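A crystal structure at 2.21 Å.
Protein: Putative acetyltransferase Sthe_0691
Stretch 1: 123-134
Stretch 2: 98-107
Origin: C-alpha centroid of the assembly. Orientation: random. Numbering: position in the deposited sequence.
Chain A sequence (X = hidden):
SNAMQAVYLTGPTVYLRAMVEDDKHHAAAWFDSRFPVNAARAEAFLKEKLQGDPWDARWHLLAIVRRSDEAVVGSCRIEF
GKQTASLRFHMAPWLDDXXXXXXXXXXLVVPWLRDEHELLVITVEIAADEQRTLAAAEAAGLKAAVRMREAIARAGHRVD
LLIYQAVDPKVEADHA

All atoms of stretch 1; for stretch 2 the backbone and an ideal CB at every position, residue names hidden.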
ATOM      1  N   THR A 123      -3.544  28.191  19.312  1.00 25.51           N
ATOM      2  CA  THR A 123      -3.010  27.907  17.992  1.00 23.89           C
ATOM      3  C   THR A 123      -4.057  27.053  17.261  1.00 23.66           C
ATOM      4  O   THR A 123      -4.455  25.978  17.752  1.00 23.42           O
ATOM      5  CB  THR A 123      -1.631  27.173  18.102  1.00 23.46           C
ATOM      6  OG1 THR A 123      -0.701  27.987  18.831  1.00 22.86           O
ATOM      7  CG2 THR A 123      -1.022  26.879  16.736  1.00 21.58           C
ATOM      8  N   VAL A 124      -4.512  27.551  16.112  1.00 22.61           N
ATOM      9  CA  VAL A 124      -5.596  26.926  15.345  1.00 21.74           C
ATOM     10  C   VAL A 124      -5.211  26.745  13.868  1.00 21.47           C
ATOM     11  O   VAL A 124      -4.753  27.691  13.209  1.00 21.60           O
ATOM     12  CB  VAL A 124      -6.893  27.777  15.405  1.00 22.43           C
ATOM     13  CG1 VAL A 124      -8.081  27.007  14.832  1.00 20.67           C
ATOM     14  CG2 VAL A 124      -7.197  28.217  16.862  1.00 23.77           C
ATOM     15  N   GLU A 125      -5.438  25.547  13.343  1.00 21.00           N
ATOM     16  CA  GLU A 125      -5.244  25.256  11.916  1.00 20.89           C
ATOM     17  C   GLU A 125      -6.495  25.663  11.154  1.00 21.63           C
ATOM     18  O   GLU A 125      -7.623  25.267  11.550  1.00 21.32           O
ATOM     19  CB  GLU A 125      -5.023  23.757  11.696  1.00 20.49           C
ATOM     20  CG  GLU A 125      -3.744  23.202  12.272  1.00 21.27           C
ATOM     21  CD  GLU A 125      -3.427  21.771  11.745  1.00 22.15           C
ATOM     22  OE1 GLU A 125      -4.321  21.137  11.126  1.00 21.84           O
ATOM     23  OE2 GLU A 125      -2.286  21.286  11.962  1.00 21.37           O
ATOM     24  N   ILE A 126      -6.313  26.467  10.088  1.00 21.60           N
ATOM     25  CA  ILE A 126      -7.412  26.865   9.213  1.00 21.68           C
ATOM     26  C   ILE A 126      -6.945  26.958   7.763  1.00 22.05           C
ATOM     27  O   ILE A 126      -5.980  27.657   7.467  1.00 22.42           O
ATOM     28  CB  ILE A 126      -8.031  28.241   9.604  1.00 22.05           C
ATOM     29  CG1 ILE A 126      -8.353  28.308  11.110  1.00 21.11           C
ATOM     30  CG2 ILE A 126      -9.309  28.508   8.775  1.00 20.84           C
ATOM     31  CD1 ILE A 126      -8.739  29.710  11.589  1.00 18.47           C
ATOM     32  N   ALA A 127      -7.628  26.265   6.857  1.00 21.43           N
ATOM     33  CA  ALA A 127      -7.194  26.260   5.467  1.00 21.51           C
ATOM     34  C   ALA A 127      -7.524  27.611   4.854  1.00 22.10           C
ATOM     35  O   ALA A 127      -8.525  28.217   5.211  1.00 22.15           O
ATOM     36  CB  ALA A 127      -7.869  25.128   4.683  1.00 20.76           C
ATOM     37  N   ALA A 128      -6.706  28.059   3.908  1.00 23.06           N
ATOM     38  CA  ALA A 128      -6.864  29.391   3.363  1.00 24.14           C
ATOM     39  C   ALA A 128      -8.184  29.591   2.633  1.00 24.83           C
ATOM     40  O   ALA A 128      -8.573  30.714   2.455  1.00 26.04           O
ATOM     41  CB  ALA A 128      -5.661  29.790   2.469  1.00 23.44           C
ATOM     42  N   ASP A 129      -8.879  28.525   2.224  1.00 25.47           N
ATOM     43  CA  ASP A 129     -10.164  28.700   1.520  1.00 26.92           C
ATOM     44  C   ASP A 129     -11.355  28.582   2.479  1.00 27.47           C
ATOM     45  O   ASP A 129     -12.515  28.548   2.042  1.00 27.84           O
ATOM     46  CB  ASP A 129     -10.317  27.679   0.366  1.00 27.12           C
ATOM     47  CG  ASP A 129     -10.127  26.258   0.836  1.00 26.71           C
ATOM     48  OD1 ASP A 129      -9.847  26.085   2.035  1.00 26.12           O
ATOM     49  OD2 ASP A 129     -10.235  25.310   0.026  1.00 28.42           O
ATOM     50  N   GLU A 130     -11.071  28.461   3.774  1.00 27.55           N
ATOM     51  CA  GLU A 130     -12.154  28.353   4.750  1.00 28.97           C
ATOM     52  C   GLU A 130     -12.634  29.723   5.239  1.00 29.82           C
ATOM     53  O   GLU A 130     -12.401  30.116   6.383  1.00 30.41           O
ATOM     54  CB  GLU A 130     -11.786  27.370   5.873  1.00 28.21           C
ATOM     55  CG  GLU A 130     -11.791  25.940   5.348  1.00 28.13           C
ATOM     56  CD  GLU A 130     -11.007  24.911   6.185  1.00 29.45           C
ATOM     57  OE1 GLU A 130     -10.994  23.730   5.746  1.00 28.28           O
ATOM     58  OE2 GLU A 130     -10.421  25.248   7.253  1.00 28.84           O
ATOM     59  N   GLN A 131     -13.334  30.416   4.345  1.00 31.42           N
ATOM     60  CA  GLN A 131     -13.719  31.835   4.503  1.00 33.67           C
ATOM     61  C   GLN A 131     -14.336  32.209   5.840  1.00 32.76           C
ATOM     62  O   GLN A 131     -13.877  33.112   6.533  1.00 32.43           O
ATOM     63  CB  GLN A 131     -14.712  32.234   3.409  1.00 34.81           C
ATOM     64  CG  GLN A 131     -14.205  33.265   2.457  1.00 40.68           C
ATOM     65  CD  GLN A 131     -15.347  33.998   1.727  1.00 48.24           C
ATOM     66  OE1 GLN A 131     -16.367  33.389   1.340  1.00 49.97           O
ATOM     67  NE2 GLN A 131     -15.178  35.317   1.539  1.00 50.64           N
ATOM     68  N   ARG A 132     -15.419  31.521   6.164  1.00 32.55           N
ATOM     69  CA  ARG A 132     -16.154  31.791   7.375  1.00 32.32           C
ATOM     70  C   ARG A 132     -15.334  31.451   8.608  1.00 30.83           C
ATOM     71  O   ARG A 132     -15.330  32.205   9.572  1.00 31.28           O
ATOM     72  CB  ARG A 132     -17.471  31.034   7.347  1.00 33.23           C
ATOM     73  CG  ARG A 132     -18.359  31.520   6.221  1.00 37.52           C
ATOM     74  CD  ARG A 132     -19.630  30.742   6.160  1.00 43.96           C
ATOM     75  NE  ARG A 132     -20.327  30.942   4.889  1.00 51.07           N
ATOM     76  CZ  ARG A 132     -21.177  31.942   4.637  1.00 54.76           C
ATOM     77  NH1 ARG A 132     -21.437  32.872   5.557  1.00 55.34           N
ATOM     78  NH2 ARG A 132     -21.768  32.019   3.447  1.00 57.32           N
ATOM     79  N   THR A 133     -14.627  30.327   8.570  1.00 28.71           N
ATOM     80  CA  THR A 133     -13.760  29.940   9.681  1.00 26.94           C
ATOM     81  C   THR A 133     -12.621  30.966   9.869  1.00 27.06           C
ATOM     82  O   THR A 133     -12.309  31.363  10.989  1.00 26.58           O
ATOM     83  CB  THR A 133     -13.229  28.497   9.491  1.00 26.20           C
ATOM     84  OG1 THR A 133     -14.342  27.620   9.240  1.00 24.79           O
ATOM     85  CG2 THR A 133     -12.483  28.013  10.729  1.00 23.85           C
ATOM     86  N   LEU A 134     -12.021  31.422   8.774  1.00 27.31           N
ATOM     87  CA  LEU A 134     -11.022  32.494   8.883  1.00 27.86           C
ATOM     88  C   LEU A 134     -11.635  33.737   9.545  1.00 29.01           C
ATOM     89  O   LEU A 134     -11.016  34.353  10.434  1.00 28.44           O
ATOM     90  CB  LEU A 134     -10.457  32.853   7.511  1.00 26.98           C
ATOM     91  CG  LEU A 134      -9.620  31.739   6.872  1.00 25.47           C
ATOM     92  CD1 LEU A 134      -9.385  32.098   5.422  1.00 25.23           C
ATOM     93  CD2 LEU A 134      -8.282  31.537   7.624  1.00 20.94           C
ATOM     94  N   UNK A  98     -19.841  22.625   5.381  1.00 37.67           N
ATOM     95  CA  UNK A  98     -19.088  22.368   6.555  1.00 34.60           C
ATOM     96  C   UNK A  98     -18.546  23.674   7.172  1.00 32.83           C
ATOM     97  O   UNK A  98     -18.466  23.795   8.395  1.00 31.37           O
ATOM     98  CB  UNK A  98     -17.949  21.400   6.229  1.00 34.60           C
ATOM     99  N   UNK A  99     -18.237  24.657   6.329  1.00 31.49           N
ATOM    100  CA  UNK A  99     -17.547  25.874   6.766  1.00 30.80           C
ATOM    101  C   UNK A  99     -18.370  26.712   7.748  1.00 30.60           C
ATOM    102  O   UNK A  99     -17.802  27.256   8.697  1.00 29.81           O
ATOM    103  CB  UNK A  99     -17.189  26.727   5.548  1.00 30.80           C
ATOM    104  N   UNK A 100     -19.688  26.821   7.516  1.00 30.45           N
ATOM    105  CA  UNK A 100     -20.578  27.609   8.413  1.00 30.66           C
ATOM    106  C   UNK A 100     -20.588  26.998   9.817  1.00 28.81           C
ATOM    107  O   UNK A 100     -20.550  27.707  10.820  1.00 28.41           O
ATOM    108  CB  UNK A 100     -22.003  27.663   7.857  1.00 30.66           C
ATOM    109  N   UNK A 101     -20.630  25.672   9.869  1.00 27.53           N
ATOM    110  CA  UNK A 101     -20.717  24.961  11.132  1.00 26.92           C
ATOM    111  C   UNK A 101     -19.356  24.920  11.839  1.00 25.89           C
ATOM    112  O   UNK A 101     -19.295  25.095  13.054  1.00 26.38           O
ATOM    113  CB  UNK A 101     -21.240  23.542  10.901  1.00 26.92           C
ATOM    114  N   UNK A 102     -18.276  24.685  11.095  1.00 24.72           N
ATOM    115  CA  UNK A 102     -16.911  24.851  11.631  1.00 24.64           C
ATOM    116  C   UNK A 102     -16.660  26.239  12.222  1.00 24.37           C
ATOM    117  O   UNK A 102     -16.104  26.365  13.302  1.00 24.06           O
ATOM    118  CB  UNK A 102     -15.886  24.584  10.527  1.00 24.64           C
ATOM    119  N   UNK A 103     -17.077  27.273  11.506  1.00 24.16           N
ATOM    120  CA  UNK A 103     -16.882  28.639  11.948  1.00 25.05           C
ATOM    121  C   UNK A 103     -17.620  28.904  13.273  1.00 25.49           C
ATOM    122  O   UNK A 103     -17.070  29.503  14.179  1.00 25.33           O
ATOM    123  CB  UNK A 103     -17.358  29.611  10.867  1.00 25.05           C
ATOM    124  N   UNK A 104     -18.858  28.432  13.373  1.00 26.34           N
ATOM    125  CA  UNK A 104     -19.634  28.576  14.606  1.00 26.78           C
ATOM    126  C   UNK A 104     -18.928  27.840  15.744  1.00 25.88           C
ATOM    127  O   UNK A 104     -18.811  28.367  16.833  1.00 25.80           O
ATOM    128  CB  UNK A 104     -21.056  28.043  14.421  1.00 26.78           C
ATOM    129  N   UNK A 105     -18.438  26.635  15.469  1.00 25.51           N
ATOM    130  CA  UNK A 105     -17.732  25.846  16.472  1.00 25.03           C
ATOM    131  C   UNK A 105     -16.497  26.601  16.986  1.00 24.92           C
ATOM    132  O   UNK A 105     -16.187  26.558  18.174  1.00 24.46           O
ATOM    133  CB  UNK A 105     -17.325  24.491  15.890  1.00 25.03           C
ATOM    134  N   UNK A 106     -15.789  27.278  16.089  1.00 25.34           N
ATOM    135  CA  UNK A 106     -14.614  28.050  16.488  1.00 25.85           C
ATOM    136  C   UNK A 106     -15.030  29.241  17.358  1.00 26.65           C
ATOM    137  O   UNK A 106     -14.359  29.547  18.359  1.00 26.57           O
ATOM    138  CB  UNK A 106     -13.845  28.531  15.256  1.00 25.85           C
ATOM    139  N   UNK A 107     -16.130  29.904  16.988  1.00 26.95           N
ATOM    140  CA  UNK A 107     -16.679  30.993  17.812  1.00 28.09           C
ATOM    141  C   UNK A 107     -16.970  30.539  19.231  1.00 27.58           C
ATOM    142  O   UNK A 107     -16.777  31.298  20.176  1.00 27.68           O
ATOM    143  CB  UNK A 107     -17.958  31.545  17.180  1.00 28.09           C
TER

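Position 98 opens the stretch with helical angles, and its ideal CB has nothing of stretch 1 within 5.5 Å. The contact sets no rule here; the residue is Ala98.

At position 99 CA-to-CB points toward the start of the helix 131-134, where the backbone N of Arg132 and Thr133 and the hydroxyl of Thr133 lie within reach of a short side chain. First-turn amides have no helical acceptor of their own, so a short acceptor suits: aspartate, or perhaps asparagine. The residue is Asp99, chi1 t. Asp99 OD2 accepts from Arg132 N (2.9 Å), while Asp99 OD1 accepts from Thr133 OG1 (2.6 Å) and, at greater length, from Thr133 N (3.3 Å).

At position 100 CA-to-CB runs sideways, and the ideal CB lies 4.2 Å from Arg132 CD. Alanine, valine or another modest apolar group could lie against that aliphatic stem. Val100 does so, its CG2 3.6 Å from Arg132 CD.

Position 101 points away, so stretch 1 imposes no choice; it is Leu101.

Position 102 points toward stretch 1, its ideal CB 3.6 Å from Thr133 OG1, with the carboxylate of Glu130 farther off. A long polar or basic chain, arginine, lysine or glutamine, could use both. Arg102 donates from NE to Thr133 OG1 (3.0 Å), so the hydroxyl accepts here while donating to Asp99. Arg102 NH2 also forms a salt bridge with Asp99 OD1 (3.0 Å). Glu130 CG lies over one face of the guanidinium, and the salt bridge between Glu130 OE1 and Arg102 NH1 (3.5 Å) is a matter of charge alone, for the oxygen lies well out of the guanidinium plane.

Position 103 is where the backbones come nearest: its CA is 4.1 Å from Thr133 CA, and its ideal CB is already 3.5 Å from Arg132 O. Glycine or alanine suits such a close approach. Ala103 places its CB 3.5 Å from Arg132 O and 3.8 Å from Arg132 CB.

Position 106 points toward stretch 1, its ideal CB 4.8 Å from Thr133 CG2, with Val124 and Ile126 beyond. Leucine, isoleucine or methionine would suit. Leu106 (chi1 t, chi2 p) brings CD1 to 4.2 Å from Val124 CG1 and CD2 to 4.0 Å from Ile126 CD1. With Asp99, Arg102 and Ala103, it surrounds the Thr133 side chain, a knob in a hole.

Positions 104, 105 and 107 are out of reach and unconstrained by this contact; they are Glu104, Ala105 and Glu107.

Stretch 2 98-107: ADVLRAEALE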
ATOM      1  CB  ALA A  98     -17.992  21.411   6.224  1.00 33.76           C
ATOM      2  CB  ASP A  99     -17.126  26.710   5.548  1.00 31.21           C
ATOM      3  CG  ASP A  99     -16.137  27.833   5.898  1.00 32.14           C
ATOM      4  OD1 ASP A  99     -15.247  27.675   6.774  1.00 29.64           O
ATOM      5  OD2 ASP A  99     -16.250  28.880   5.248  1.00 36.25           O
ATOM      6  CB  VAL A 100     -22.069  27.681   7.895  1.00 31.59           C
ATOM      7  CG1 VAL A 100     -22.946  28.554   8.817  1.00 34.09           C
ATOM      8  CG2 VAL A 100     -22.159  28.246   6.493  1.00 33.83           C
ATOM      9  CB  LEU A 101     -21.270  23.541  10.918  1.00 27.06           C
ATOM     10  CG  LEU A 101     -22.670  23.453  10.275  1.00 27.88           C
ATOM     11  CD1 LEU A 101     -23.122  22.027  10.145  1.00 29.97           C
ATOM     12  CD2 LEU A 101     -23.673  24.167  11.082  1.00 26.82           C
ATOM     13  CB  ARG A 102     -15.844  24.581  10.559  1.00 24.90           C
ATOM     14  CG  ARG A 102     -14.419  24.364  11.163  1.00 25.45           C
ATOM     15  CD  ARG A 102     -13.367  24.076  10.089  1.00 25.32           C
ATOM     16  NE  ARG A 102     -13.761  24.722   8.851  1.00 29.33           N
ATOM     17  CZ  ARG A 102     -13.979  24.081   7.703  1.00 30.08           C
ATOM     18  NH1 ARG A 102     -13.763  22.773   7.604  1.00 30.64           N
ATOM     19  NH2 ARG A 102     -14.390  24.768   6.650  1.00 29.78           N
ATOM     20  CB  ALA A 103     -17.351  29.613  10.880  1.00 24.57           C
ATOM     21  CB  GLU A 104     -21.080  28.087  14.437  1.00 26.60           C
ATOM     22  CG  GLU A 104     -21.901  28.292  15.707  1.00 29.28           C
ATOM     23  CD  GLU A 104     -23.399  28.093  15.505  1.00 31.35           C
ATOM     24  OE1 GLU A 104     -23.958  28.630  14.522  1.00 35.15           O
ATOM     25  OE2 GLU A 104     -24.028  27.405  16.335  1.00 30.02           O
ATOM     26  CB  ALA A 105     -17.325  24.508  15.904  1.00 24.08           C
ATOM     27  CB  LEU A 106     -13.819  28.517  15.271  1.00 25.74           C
ATOM     28  CG  LEU A 106     -12.530  29.323  15.560  1.00 27.16           C
ATOM     29  CD1 LEU A 106     -11.627  28.583  16.543  1.00 28.85           C
ATOM     30  CD2 LEU A 106     -11.760  29.540  14.279  1.00 28.53           C
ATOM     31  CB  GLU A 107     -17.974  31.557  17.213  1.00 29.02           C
ATOM     32  CG  GLU A 107     -17.767  32.339  15.936  1.00 33.87           C
ATOM     33  CD  GLU A 107     -19.067  32.854  15.317  1.00 39.92           C
ATOM     34  OE1 GLU A 107     -20.163  32.294  15.579  1.00 42.59           O
ATOM     35  OE2 GLU A 107     -18.976  33.830  14.543  1.00 43.36           O
TER
HETATM   36  O   HOH W   1     -19.162  29.141   3.342  1.00 57.39           O
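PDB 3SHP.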